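Local coordinates for lipase-esterase related protein (Clostridium acetobutylicum, PDB 3E0X) that is of unconfirmed function but adopts an alpha/beta hydrolase fold, probably acts as a hydrolase of the lipase-esterase kind, and holds ortho-xylene in its pocket, at residues M4-H9 with F73-V79; H23-L29 with L46-H52; V63-I67 with M93-I97; I132-L137 with P165-I169; L153-F158 with F228-V232. One frame throughout, in Å; residues are numbered along the deposited sequence.

Interaction 1 of 5, residues M4-H9 with F73-V79; sequences MLHYVH and FITNSEV
Tyr7 offers one face of its ring to both Phe73 and Val79, and here the contact is tight. Phe73 turns its edge toward the Tyr7 face in an offset edge-to-face pair, the planes 68° apart and the centroids separated by 5.6 Å, with Phe73 CZ 3.7 Å from Tyr7 CD2. The Val79 side chain runs to meet that of Tyr7 from the opposite direction and lays CG1 over the same face that Phe73 approaches, 4.0 Å from the Tyr7 centroid, while its other methyl, CG2, sits over the imidazole of His9, 3.4 Å from His9 CE1. The two branches of one valine thus serve two rings in CH-pi contacts. Val79 is itself steadied by an ST turn, its N donating to Ser77 OG at 3.2 Å. Toward the N-terminus the packing is looser and partly open to solvent: Met4 (a selenomethionine), bent at chi2 and chi3, brings SE only to 3.8 Å from Ser77 N, and Asn76 beside it is exposed. No hydrogen bond crosses the contact. His9 NE2 is instead bonded to Asn43. Phe73, Tyr7 and Val79 all rest on strand 43-47, and the end of helix 63-76 and the turn after it pack against strand 7-11 and the residues leading into it.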
# COMPACT_ATOMS: atom_id res chain seq x y z
N MSE A 4 16.33 -10.94 4.17
CA MSE A 4 15.17 -10.61 3.37
C MSE A 4 13.97 -10.31 4.27
O MSE A 4 13.84 -10.85 5.38
CB MSE A 4 14.81 -11.73 2.37
CG MSE A 4 15.82 -11.98 1.22
SE MSE A 4 15.98 -10.58 -0.13
CE MSE A 4 17.55 -9.75 0.65
N LEU A 5 13.10 -9.45 3.77
CA LEU A 5 11.84 -9.22 4.44
C LEU A 5 11.01 -10.50 4.54
O LEU A 5 11.08 -11.38 3.67
CB LEU A 5 11.06 -8.15 3.67
CG LEU A 5 11.72 -6.78 3.59
CD1 LEU A 5 10.98 -5.96 2.55
CD2 LEU A 5 11.70 -6.13 4.98
N HIS A 6 10.23 -10.60 5.61
CA HIS A 6 9.27 -11.68 5.76
C HIS A 6 8.16 -11.51 4.73
O HIS A 6 7.76 -10.39 4.41
CB HIS A 6 8.66 -11.62 7.16
CG HIS A 6 7.48 -12.53 7.35
ND1 HIS A 6 7.59 -13.90 7.46
CD2 HIS A 6 6.15 -12.25 7.44
CE1 HIS A 6 6.39 -14.43 7.61
NE2 HIS A 6 5.50 -13.45 7.61
N TYR A 7 7.66 -12.62 4.21
CA TYR A 7 6.52 -12.56 3.32
C TYR A 7 5.71 -13.84 3.48
O TYR A 7 6.20 -14.86 4.02
CB TYR A 7 6.96 -12.43 1.85
CG TYR A 7 7.66 -13.65 1.32
CD1 TYR A 7 6.96 -14.65 0.64
CD2 TYR A 7 9.02 -13.82 1.51
CE1 TYR A 7 7.61 -15.81 0.16
CE2 TYR A 7 9.68 -14.95 1.02
CZ TYR A 7 8.97 -15.94 0.36
OH TYR A 7 9.64 -17.06 -0.12
N VAL A 8 4.48 -13.77 2.98
CA VAL A 8 3.57 -14.90 2.88
C VAL A 8 3.30 -15.16 1.39
O VAL A 8 3.08 -14.20 0.63
CB VAL A 8 2.24 -14.60 3.64
CG1 VAL A 8 1.19 -15.65 3.35
CG2 VAL A 8 2.49 -14.54 5.14
N HIS A 9 3.24 -16.43 1.01
CA HIS A 9 3.12 -16.82 -0.39
C HIS A 9 1.87 -17.68 -0.55
O HIS A 9 1.79 -18.77 0.02
CB HIS A 9 4.37 -17.63 -0.72
CG HIS A 9 4.62 -17.81 -2.18
ND1 HIS A 9 5.62 -18.64 -2.65
CD2 HIS A 9 4.02 -17.27 -3.27
CE1 HIS A 9 5.60 -18.61 -3.98
NE2 HIS A 9 4.66 -17.77 -4.38
N PHE A 73 14.18 -6.50 -2.11
CA PHE A 73 13.41 -7.74 -2.07
C PHE A 73 13.10 -8.21 -3.50
O PHE A 73 13.31 -9.37 -3.85
CB PHE A 73 12.09 -7.54 -1.28
CG PHE A 73 11.28 -8.78 -1.14
CD1 PHE A 73 11.51 -9.67 -0.09
CD2 PHE A 73 10.31 -9.12 -2.10
CE1 PHE A 73 10.76 -10.86 0.02
CE2 PHE A 73 9.56 -10.28 -1.99
CZ PHE A 73 9.80 -11.15 -0.94
N ILE A 74 12.55 -7.33 -4.32
CA ILE A 74 12.19 -7.74 -5.67
C ILE A 74 13.40 -8.32 -6.43
O ILE A 74 13.32 -9.38 -7.06
CB ILE A 74 11.59 -6.58 -6.45
CG1 ILE A 74 10.24 -6.19 -5.83
CG2 ILE A 74 11.45 -6.93 -7.93
CD1 ILE A 74 9.74 -4.78 -6.26
N THR A 75 14.52 -7.62 -6.35
CA THR A 75 15.68 -7.98 -7.13
C THR A 75 16.33 -9.26 -6.62
O THR A 75 16.82 -10.07 -7.42
CB THR A 75 16.67 -6.80 -7.12
OG1 THR A 75 16.05 -5.70 -7.78
CG2 THR A 75 17.98 -7.14 -7.86
N ASN A 76 16.28 -9.47 -5.30
CA ASN A 76 17.12 -10.48 -4.66
C ASN A 76 16.42 -11.67 -4.01
O ASN A 76 17.06 -12.70 -3.82
CB ASN A 76 18.10 -9.83 -3.68
CG ASN A 76 19.06 -8.90 -4.38
OD1 ASN A 76 19.84 -9.32 -5.25
ND2 ASN A 76 19.00 -7.63 -4.02
N SER A 77 15.13 -11.57 -3.68
CA SER A 77 14.42 -12.70 -3.07
C SER A 77 14.29 -13.84 -4.06
O SER A 77 14.06 -13.62 -5.28
CB SER A 77 13.03 -12.29 -2.61
OG SER A 77 12.31 -13.41 -2.09
N GLU A 78 14.41 -15.06 -3.57
CA GLU A 78 14.23 -16.20 -4.45
C GLU A 78 12.82 -16.27 -5.04
O GLU A 78 12.63 -16.85 -6.12
CB GLU A 78 14.60 -17.50 -3.73
CG GLU A 78 16.10 -17.67 -3.53
CD GLU A 78 16.90 -17.91 -4.81
OE1 GLU A 78 16.33 -18.38 -5.81
OE2 GLU A 78 18.12 -17.65 -4.78
N VAL A 79 11.84 -15.66 -4.35
CA VAL A 79 10.45 -15.74 -4.78
C VAL A 79 10.07 -14.73 -5.87
O VAL A 79 9.02 -14.88 -6.52
CB VAL A 79 9.51 -15.70 -3.54
CG1 VAL A 79 9.30 -14.27 -3.03
CG2 VAL A 79 8.22 -16.39 -3.82

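Interaction 2 of 5, residues H23-L29 with L46-H52; sequences HGSGCNL and LLDLKGH. With OXE (ortho-xylene), chain C.
His23 reaches across to residues 47-52 with its whole ring, placed there by a chi1 of 69° that tucks CG between the backbone N and the carbonyl carbon. Beyond CB and CG the ring is sandwiched, with Asn28 CA centred over one face and Leu49 CD1 lying over the opposite face, 4.0 Å from the centroid and near CD2. ND1, at the edge, gives a weak hydrogen bond to Leu47 O at 3.3 Å. CE1, the next atom round, presses on the backbone 3.0 Å from Leu49 N and also meets Leu49 CG. NE2 points over the face of the His52 ring, 3.6 Å from His52 CD2. The His23 and His52 rings lie obliquely to each other, their planes 52° apart. His52 in turn has CD2 3.1 Å from Cys27 O, and its own ends are held by Lys50 O at ND1 and by Asp171 at NE2.

A short, straight bond lies further on: Leu29 N donates to Asp48 OD1 at 2.8 Å, at an angle of 167°. The isobutyl group of Leu29 leans over that carboxylate, while Asp48 OD2 takes Glu54 N, so both oxygens are gripped and the carboxylate is held in place.

Residues 24-27 form a type II turn that lies against the methyl groups of the bound ortho-xylene, Ser25 O 3.1 Å and Cys27 SG 3.4 Å from its C2'. Ser25 N is hydrogen-bonded with OG of Ser92, the presumed nucleophile. A His-Gly loop after a strand is where alpha/beta hydrolases usually build the oxyanion hole, and this loop probably has that place.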
# COMPACT_ATOMS: atom_id res chain seq x y z
N HIS A 23 1.83 -3.33 2.18
CA HIS A 23 0.85 -2.75 3.09
C HIS A 23 1.20 -1.29 3.43
O HIS A 23 2.16 -0.73 2.91
CB HIS A 23 0.80 -3.60 4.37
CG HIS A 23 2.04 -3.48 5.18
ND1 HIS A 23 3.05 -4.43 5.20
CD2 HIS A 23 2.45 -2.49 6.00
CE1 HIS A 23 4.01 -4.03 6.03
NE2 HIS A 23 3.68 -2.84 6.50
N GLY A 24 0.42 -0.72 4.34
CA GLY A 24 0.52 0.70 4.63
C GLY A 24 0.93 1.03 6.05
O GLY A 24 1.53 0.21 6.77
N SER A 25 0.62 2.26 6.45
CA SER A 25 1.07 2.82 7.70
C SER A 25 0.53 2.04 8.88
O SER A 25 -0.69 1.78 8.96
CB SER A 25 0.54 4.24 7.82
OG SER A 25 0.99 4.98 6.71
N GLY A 26 1.42 1.63 9.77
CA GLY A 26 0.98 1.08 11.05
C GLY A 26 0.33 -0.29 10.94
O GLY A 26 -0.29 -0.77 11.90
N CYS A 27 0.41 -0.92 9.77
CA CYS A 27 -0.14 -2.26 9.64
C CYS A 27 0.89 -3.23 9.10
O CYS A 27 2.06 -3.00 9.27
CB CYS A 27 -1.48 -2.29 8.91
SG CYS A 27 -1.48 -1.57 7.30
N ASN A 28 0.44 -4.35 8.56
CA ASN A 28 1.32 -5.41 8.10
C ASN A 28 0.59 -6.19 7.02
O ASN A 28 -0.49 -5.79 6.59
CB ASN A 28 1.68 -6.30 9.29
CG ASN A 28 0.48 -6.64 10.12
OD1 ASN A 28 -0.46 -7.28 9.63
ND2 ASN A 28 0.48 -6.21 11.38
N LEU A 29 1.18 -7.30 6.55
CA LEU A 29 0.57 -7.99 5.40
C LEU A 29 -0.83 -8.54 5.72
O LEU A 29 -1.59 -8.86 4.80
CB LEU A 29 1.49 -9.13 4.90
CG LEU A 29 1.78 -10.27 5.88
CD1 LEU A 29 0.68 -11.33 5.90
CD2 LEU A 29 3.12 -10.95 5.55
N LEU A 46 2.89 -11.52 -0.26
CA LEU A 46 2.50 -10.42 0.63
C LEU A 46 3.65 -10.15 1.56
O LEU A 46 4.05 -11.03 2.30
CB LEU A 46 1.20 -10.75 1.40
CG LEU A 46 0.09 -11.04 0.37
CD1 LEU A 46 -0.10 -12.54 0.20
CD2 LEU A 46 -1.22 -10.32 0.67
N LEU A 47 4.21 -8.94 1.50
CA LEU A 47 5.42 -8.54 2.20
C LEU A 47 5.13 -7.90 3.56
O LEU A 47 4.17 -7.13 3.65
CB LEU A 47 6.09 -7.46 1.33
CG LEU A 47 7.59 -7.28 1.28
CD1 LEU A 47 8.28 -8.63 1.13
CD2 LEU A 47 7.99 -6.33 0.14
N ASP A 48 5.93 -8.17 4.58
CA ASP A 48 5.94 -7.30 5.77
C ASP A 48 7.10 -6.32 5.62
O ASP A 48 8.28 -6.72 5.46
CB ASP A 48 6.12 -8.12 7.06
CG ASP A 48 4.81 -8.69 7.62
OD1 ASP A 48 3.73 -8.10 7.40
OD2 ASP A 48 4.89 -9.72 8.33
N LEU A 49 6.79 -5.03 5.66
CA LEU A 49 7.86 -4.03 5.61
C LEU A 49 8.70 -4.11 6.88
O LEU A 49 8.23 -4.55 7.92
CB LEU A 49 7.29 -2.61 5.45
CG LEU A 49 6.51 -2.33 4.16
CD1 LEU A 49 5.78 -0.98 4.25
CD2 LEU A 49 7.49 -2.40 2.98
N LYS A 50 9.94 -3.66 6.81
CA LYS A 50 10.86 -3.74 7.95
C LYS A 50 10.22 -3.11 9.17
O LYS A 50 9.65 -2.01 9.11
CB LYS A 50 12.18 -3.07 7.57
CG LYS A 50 13.32 -3.13 8.61
CD LYS A 50 14.66 -2.63 7.93
CE LYS A 50 15.75 -2.35 8.91
NZ LYS A 50 15.78 -0.95 9.33
N GLY A 51 10.31 -3.82 10.28
CA GLY A 51 9.74 -3.36 11.54
C GLY A 51 8.25 -3.60 11.73
O GLY A 51 7.69 -3.21 12.76
N HIS A 52 7.60 -4.18 10.72
CA HIS A 52 6.17 -4.48 10.78
C HIS A 52 5.98 -5.98 10.72
O HIS A 52 6.80 -6.69 10.12
CB HIS A 52 5.46 -3.87 9.57
CG HIS A 52 5.58 -2.37 9.47
ND1 HIS A 52 6.75 -1.72 9.15
CD2 HIS A 52 4.64 -1.39 9.60
CE1 HIS A 52 6.55 -0.42 9.11
NE2 HIS A 52 5.27 -0.18 9.38
C1 OXE C . -3.77 3.66 7.61
C2 OXE C . -3.63 2.19 7.57
C3 OXE C . -4.37 1.39 8.45
C4 OXE C . -5.24 2.02 9.34
C5 OXE C . -5.37 3.41 9.40
C6 OXE C . -4.65 4.24 8.52
C1' OXE C . -2.98 4.49 6.62
C2' OXE C . -2.69 1.56 6.59

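Interaction 3 of 5, residues V63-I67 with M93-I97; sequences VYGYI and MGGAI
The helix that follows the probable nucleophile elbow of this alpha/beta hydrolase packs here on the start of helix 63-76. Gly94 belongs to the GxSxG pattern, and Met93 (a selenomethionine) comes directly after the presumed nucleophile, Ser92. The short segments 63-67 and 93-97 cross at -64°, their axes 9.5 Å apart at closest approach, and the interface between them is buried and apolar.

Val63 divides its branches: CG1 lies 3.8 Å from Ile97 CG1 and also meets Ala96 CB, whereas CG2 slides alongside the chain of residue 93, 4.0 Å from Met93 CG. Ile97 fills the middle, CG1 and CD1 reaching toward Tyr66, CG2 turned to Ile67. Its CD1 is pressed to 3.4 Å from Tyr66 CB. Ile67 CG1 rests on the backbone, 3.6 Å from Ile97 O.

Tyr66 is fixed at its far end by a hydrogen bond between its hydroxyl group and Asp171 on helix 165-177, which holds the ring in place for Met93. That chain runs extended from CG anti to the backbone N (chi1 -176°) and bends only at chi3, carrying SE obliquely beside the ring in a Met-aromatic contact. The terminal methyl then lies over the face toward the rim, Met93 CE being 3.6 Å from Tyr66 CE2.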
# COMPACT_ATOMS: atom_id res chain seq x y z
N VAL A 63 9.70 7.23 3.30
CA VAL A 63 9.21 6.33 2.25
C VAL A 63 10.38 5.84 1.38
O VAL A 63 10.37 4.71 0.91
CB VAL A 63 8.10 7.00 1.45
CG1 VAL A 63 7.74 6.18 0.23
CG2 VAL A 63 6.86 7.16 2.34
N TYR A 64 11.39 6.68 1.18
CA TYR A 64 12.60 6.26 0.46
C TYR A 64 13.27 5.03 1.05
O TYR A 64 13.74 4.16 0.33
CB TYR A 64 13.60 7.41 0.38
CG TYR A 64 13.03 8.55 -0.42
CD1 TYR A 64 12.92 8.47 -1.81
CD2 TYR A 64 12.58 9.72 0.21
CE1 TYR A 64 12.40 9.49 -2.56
CE2 TYR A 64 12.05 10.78 -0.54
CZ TYR A 64 11.94 10.66 -1.93
OH TYR A 64 11.42 11.69 -2.68
N GLY A 65 13.32 4.93 2.38
CA GLY A 65 13.86 3.74 3.03
C GLY A 65 13.07 2.51 2.65
O GLY A 65 13.66 1.47 2.29
N TYR A 66 11.73 2.60 2.76
CA TYR A 66 10.86 1.48 2.37
C TYR A 66 11.02 1.13 0.89
O TYR A 66 11.08 -0.07 0.54
CB TYR A 66 9.39 1.78 2.71
CG TYR A 66 9.08 1.84 4.18
CD1 TYR A 66 9.15 0.69 4.98
CD2 TYR A 66 8.67 3.03 4.76
CE1 TYR A 66 8.83 0.74 6.33
CE2 TYR A 66 8.34 3.09 6.13
CZ TYR A 66 8.43 1.94 6.90
OH TYR A 66 8.09 2.00 8.24
N ILE A 67 11.13 2.14 0.03
CA ILE A 67 11.33 1.90 -1.41
C ILE A 67 12.60 1.08 -1.66
O ILE A 67 12.55 0.07 -2.37
CB ILE A 67 11.37 3.26 -2.20
CG1 ILE A 67 10.00 3.96 -2.20
CG2 ILE A 67 11.93 3.06 -3.60
CD1 ILE A 67 10.07 5.45 -2.56
N MSE A 93 0.38 4.06 2.75
CA MSE A 93 1.80 4.37 2.55
C MSE A 93 2.43 3.48 1.45
O MSE A 93 3.31 3.94 0.68
CB MSE A 93 2.60 4.19 3.85
CG MSE A 93 4.07 4.59 3.72
SE MSE A 93 4.97 4.40 5.44
CE MSE A 93 4.79 2.47 5.61
N GLY A 94 1.97 2.23 1.36
CA GLY A 94 2.42 1.29 0.33
C GLY A 94 2.17 1.79 -1.07
O GLY A 94 2.89 1.41 -1.99
N GLY A 95 1.13 2.63 -1.25
CA GLY A 95 0.85 3.25 -2.55
C GLY A 95 2.02 4.13 -2.96
O GLY A 95 2.52 4.04 -4.09
N ALA A 96 2.48 4.99 -2.05
CA ALA A 96 3.64 5.82 -2.34
C ALA A 96 4.86 4.94 -2.58
O ALA A 96 5.66 5.20 -3.47
CB ALA A 96 3.89 6.81 -1.20
N ILE A 97 5.01 3.87 -1.79
CA ILE A 97 6.19 3.00 -1.91
C ILE A 97 6.23 2.36 -3.31
O ILE A 97 7.30 2.35 -3.96
CB ILE A 97 6.21 1.92 -0.80
CG1 ILE A 97 6.44 2.60 0.56
CG2 ILE A 97 7.29 0.89 -1.09
CD1 ILE A 97 6.10 1.68 1.73

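Interaction 4 of 5, residues I132-L137 with P165-I169; sequences IYHNQL and PDIMI
Ile169 carries this contact, CD1 meeting the backbone of Asn135, while CG1 and CG2 meet Ile132. With CG1 anti to the carbonyl carbon (chi1 -69°) and the chain extended at chi2, Ile169 CD1 comes to 3.6 Å from Asn135 O. CG2 of the same side chain points to the end of the other helix, 3.7 Å from Ile132 O. Ile132 slides past in the opposite direction, its CG2 4.0 Å from Ile169 CG2 and its CD1 close to Ile169 CG1.

The backbone that Ile169 touches is a Schellman motif: Asn135, with positive phi, ends helix 126-133, and its N bonds to Ile132 O at 2.9 Å while Gln136 N reaches back to Lys131 O.

Leu137 then extends across to the second helix, CG anti to its backbone N (chi1 177°). Both methyls lie against one side of the chain of Met168 (a selenomethionine), with Leu137 CD1 3.8 Å from Met168 CG. Bends at chi2 and chi3 carry that chain onward to the bound ortho-xylene.

Asn135 and Asp166 lie at the exposed margin. The carbons of Ile132, Leu137, Met168 and Ile169 make up most of the contact, which is therefore mainly apolar, and the Schellman bonds satisfy Asn135 N and Gln136 N within their own part of the chain.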
# COMPACT_ATOMS: atom_id res chain seq x y z
N ILE A 132 0.32 13.73 16.22
CA ILE A 132 1.33 12.75 15.82
C ILE A 132 2.73 13.31 16.13
O ILE A 132 3.60 12.59 16.66
CB ILE A 132 1.20 12.41 14.30
CG1 ILE A 132 -0.07 11.59 14.00
CG2 ILE A 132 2.46 11.65 13.75
CD1 ILE A 132 -0.15 10.25 14.70
N TYR A 133 2.97 14.57 15.78
CA TYR A 133 4.25 15.21 16.09
C TYR A 133 4.53 15.29 17.58
O TYR A 133 5.71 15.38 17.99
CB TYR A 133 4.38 16.61 15.49
CG TYR A 133 4.45 16.59 13.99
CD1 TYR A 133 5.28 15.68 13.33
CD2 TYR A 133 3.70 17.49 13.24
CE1 TYR A 133 5.35 15.66 11.98
CE2 TYR A 133 3.75 17.46 11.86
CZ TYR A 133 4.61 16.54 11.24
OH TYR A 133 4.71 16.47 9.88
N HIS A 134 3.47 15.22 18.38
CA HIS A 134 3.60 15.20 19.85
C HIS A 134 3.51 13.78 20.43
O HIS A 134 3.33 13.59 21.63
CB HIS A 134 2.62 16.17 20.51
CG HIS A 134 2.99 17.60 20.29
ND1 HIS A 134 2.77 18.26 19.10
CD2 HIS A 134 3.59 18.50 21.11
CE1 HIS A 134 3.23 19.49 19.19
NE2 HIS A 134 3.73 19.67 20.40
N ASN A 135 3.67 12.81 19.53
CA ASN A 135 3.75 11.40 19.84
C ASN A 135 2.45 10.84 20.39
O ASN A 135 2.45 9.87 21.16
CB ASN A 135 4.93 11.11 20.78
CG ASN A 135 5.63 9.81 20.41
OD1 ASN A 135 5.37 8.76 21.00
ND2 ASN A 135 6.50 9.86 19.41
N GLN A 136 1.34 11.40 19.90
CA GLN A 136 0.01 10.98 20.34
C GLN A 136 -0.81 10.56 19.14
O GLN A 136 -0.92 11.32 18.16
CB GLN A 136 -0.72 12.13 21.07
CG GLN A 136 -0.02 12.64 22.36
CD GLN A 136 0.37 11.53 23.34
OE1 GLN A 136 -0.42 10.63 23.64
NE2 GLN A 136 1.62 11.59 23.84
N LEU A 137 -1.37 9.37 19.20
CA LEU A 137 -2.17 8.83 18.12
C LEU A 137 -3.66 8.92 18.44
O LEU A 137 -4.14 8.32 19.41
CB LEU A 137 -1.77 7.36 17.87
CG LEU A 137 -2.56 6.60 16.81
CD1 LEU A 137 -2.45 7.30 15.46
CD2 LEU A 137 -2.09 5.14 16.69
N PRO A 165 2.17 1.94 19.26
CA PRO A 165 1.81 3.13 18.51
C PRO A 165 2.98 3.88 17.88
O PRO A 165 2.75 4.70 17.01
CB PRO A 165 1.13 4.04 19.55
CG PRO A 165 1.57 3.55 20.84
CD PRO A 165 1.80 2.07 20.69
N ASP A 166 4.22 3.56 18.28
CA ASP A 166 5.37 4.24 17.67
C ASP A 166 5.50 3.90 16.20
O ASP A 166 6.06 4.69 15.43
CB ASP A 166 6.69 3.95 18.41
CG ASP A 166 6.80 4.76 19.70
OD1 ASP A 166 6.25 5.88 19.76
OD2 ASP A 166 7.44 4.26 20.65
N ILE A 167 4.99 2.75 15.80
CA ILE A 167 5.08 2.38 14.39
C ILE A 167 4.14 3.24 13.53
O ILE A 167 4.56 3.81 12.51
CB ILE A 167 4.82 0.88 14.17
CG1 ILE A 167 5.87 0.06 14.93
CG2 ILE A 167 4.81 0.53 12.65
CD1 ILE A 167 5.61 -1.41 14.91
N MSE A 168 2.86 3.34 13.92
CA MSE A 168 1.93 4.24 13.20
C MSE A 168 2.46 5.69 13.16
O MSE A 168 2.37 6.39 12.14
CB MSE A 168 0.54 4.16 13.84
CG MSE A 168 -0.47 5.05 13.15
SE MSE A 168 -0.91 4.41 11.34
CE MSE A 168 -2.24 3.08 11.88
N ILE A 169 3.00 6.15 14.28
CA ILE A 169 3.54 7.51 14.32
C ILE A 169 4.69 7.68 13.31
O ILE A 169 4.71 8.63 12.51
CB ILE A 169 3.95 7.88 15.78
CG1 ILE A 169 2.69 8.02 16.65
CG2 ILE A 169 4.77 9.18 15.81
CD1 ILE A 169 2.97 8.07 18.13

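Interaction 5 of 5, residues L153-F158 with F228-V232; sequences LSEKYF and FLLVV
Phe228 drives its ring edge-on into helix 152-158, so that backbone atoms of the helix lie near the plane of the ring rather than over it. Phe228 CE2 stands 3.6 Å from Ser154 O and equally far from Phe158 N, two atoms already joined to each other by a helical hydrogen bond. The far corner of the ring, CZ, lies 4.1 Å from Phe158 CD1. There the two phenylalanine side chains cross at about a right angle and Phe228 CZ comes to the edge of the Phe158 ring.

Val231, one turn on, packs beside it on the same helix. Its CG1, anti to the backbone N (chi1 161°), reaches in to 3.6 Å from Leu153 CB and also touches Tyr157 CD2. CG2 lies between two aromatic side chains, over one face of the Phe228 ring toward its rim and 3.8 Å from Tyr157 CB. The Tyr157 side chain crosses Val231 obliquely, and its hydroxyl group is held by Glu34.

Ser154 OG, beside its backbone N, points toward the short helix and lies 3.1 Å from Val232 CG1. No hydrogen bond spans the interface. Phe228 O instead accepts from both Val231 N and Val232 N, with Phe228 at the N-cap position.

Phe228 stands beside the bound ortho-xylene, and Phe158 touches Leu142, also of that pocket. Helix 229-232 is thus lodged between helix 152-158 and the central sheet: Phe228 and Leu230 also touch Tyr91 on strand 86-91, while Phe158 of helix 152-158 packs on helix 139-146.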
# COMPACT_ATOMS: atom_id res chain seq x y z
N LEU A 153 -16.04 -7.23 9.42
CA LEU A 153 -14.73 -7.34 8.75
C LEU A 153 -13.81 -6.23 9.22
O LEU A 153 -12.62 -6.45 9.47
CB LEU A 153 -14.88 -7.26 7.22
CG LEU A 153 -15.67 -8.41 6.57
CD1 LEU A 153 -16.00 -8.07 5.14
CD2 LEU A 153 -14.89 -9.71 6.67
N SER A 154 -14.37 -5.04 9.36
CA SER A 154 -13.59 -3.90 9.79
C SER A 154 -13.10 -4.12 11.21
O SER A 154 -11.94 -3.83 11.53
CB SER A 154 -14.39 -2.61 9.67
OG SER A 154 -14.63 -2.34 8.28
N GLU A 155 -13.97 -4.64 12.07
CA GLU A 155 -13.56 -4.88 13.44
C GLU A 155 -12.35 -5.81 13.49
O GLU A 155 -11.38 -5.55 14.18
CB GLU A 155 -14.71 -5.46 14.26
CG GLU A 155 -14.28 -5.65 15.69
CD GLU A 155 -15.45 -5.89 16.64
OE1 GLU A 155 -16.58 -6.15 16.18
OE2 GLU A 155 -15.21 -5.82 17.86
N LYS A 156 -12.44 -6.90 12.75
CA LYS A 156 -11.38 -7.90 12.67
C LYS A 156 -10.07 -7.30 12.14
O LYS A 156 -8.99 -7.50 12.71
CB LYS A 156 -11.84 -9.03 11.75
CG LYS A 156 -10.85 -10.16 11.58
CD LYS A 156 -11.30 -11.11 10.48
CE LYS A 156 -10.22 -12.14 10.21
NZ LYS A 156 -10.65 -13.17 9.22
N TYR A 157 -10.15 -6.58 11.02
CA TYR A 157 -8.90 -6.12 10.42
C TYR A 157 -8.29 -4.92 11.11
O TYR A 157 -7.06 -4.75 11.09
CB TYR A 157 -9.04 -5.93 8.91
CG TYR A 157 -9.11 -7.27 8.23
CD1 TYR A 157 -7.95 -7.97 7.90
CD2 TYR A 157 -10.35 -7.87 7.96
CE1 TYR A 157 -8.02 -9.23 7.29
CE2 TYR A 157 -10.43 -9.13 7.35
CZ TYR A 157 -9.25 -9.80 7.02
OH TYR A 157 -9.33 -11.04 6.40
N PHE A 158 -9.12 -4.11 11.76
CA PHE A 158 -8.57 -3.05 12.58
C PHE A 158 -7.67 -3.61 13.69
O PHE A 158 -6.65 -3.00 14.05
CB PHE A 158 -9.66 -2.13 13.13
CG PHE A 158 -9.15 -0.78 13.58
CD1 PHE A 158 -8.68 0.14 12.64
CD2 PHE A 158 -9.16 -0.42 14.91
CE1 PHE A 158 -8.20 1.40 13.04
CE2 PHE A 158 -8.69 0.82 15.32
CZ PHE A 158 -8.22 1.74 14.38
N PHE A 228 -10.86 1.72 4.61
CA PHE A 228 -10.95 0.25 4.67
C PHE A 228 -11.68 -0.32 3.46
O PHE A 228 -12.17 -1.44 3.51
CB PHE A 228 -11.58 -0.21 6.00
CG PHE A 228 -10.58 -0.75 7.00
CD1 PHE A 228 -9.23 -0.36 6.98
CD2 PHE A 228 -11.02 -1.60 8.02
CE1 PHE A 228 -8.34 -0.84 7.94
CE2 PHE A 228 -10.14 -2.09 8.97
CZ PHE A 228 -8.80 -1.72 8.95
N LEU A 229 -11.69 0.42 2.36
CA LEU A 229 -12.22 -0.08 1.09
C LEU A 229 -11.70 -1.49 0.79
O LEU A 229 -12.46 -2.35 0.36
CB LEU A 229 -11.82 0.86 -0.05
CG LEU A 229 -12.22 0.48 -1.47
CD1 LEU A 229 -13.75 0.48 -1.65
CD2 LEU A 229 -11.55 1.43 -2.49
N LEU A 230 -10.41 -1.73 1.03
CA LEU A 230 -9.78 -3.03 0.69
C LEU A 230 -10.27 -4.19 1.57
O LEU A 230 -9.94 -5.36 1.30
CB LEU A 230 -8.24 -2.96 0.76
CG LEU A 230 -7.56 -3.07 2.15
CD1 LEU A 230 -6.05 -3.20 1.97
CD2 LEU A 230 -7.90 -1.96 3.14
N VAL A 231 -10.97 -3.84 2.67
CA VAL A 231 -11.51 -4.83 3.60
C VAL A 231 -13.01 -4.99 3.37
O VAL A 231 -13.50 -6.12 3.20
CB VAL A 231 -11.24 -4.41 5.07
CG1 VAL A 231 -12.17 -5.15 6.03
CG2 VAL A 231 -9.80 -4.64 5.40
N VAL A 232 -13.74 -3.88 3.33
CA VAL A 232 -15.20 -3.96 3.21
C VAL A 232 -15.69 -4.18 1.78
O VAL A 232 -16.83 -4.64 1.57
CB VAL A 232 -15.91 -2.73 3.83
CG1 VAL A 232 -15.52 -2.58 5.28
CG2 VAL A 232 -15.58 -1.45 3.07

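Interactions 1 and 2 share the sheet edge, where Val8 O and Leu46 N, 2.8 Å apart, probably bond. Interaction 2 touches interaction 3 through His52 CE1, 3.0 Å from Tyr66 OH, and interaction 4 through Ser25 O, 3.5 Å from Met168 SE. Asp171 further joins interactions 2 and 3, bonding with His52, Gly26 and Tyr66. Interactions 2, 4 and 5 all reach the ortho-xylene: Gly24, Ser25 and Cys27 line it, and the side chains of Met168 and Phe228 each come to about 4 Å from it. Interaction 3 is one step back, with the Met93 side chain about 6 Å from the ligand, while interactions 1 and 4 lie farthest apart, their centres about 29 Å from each other.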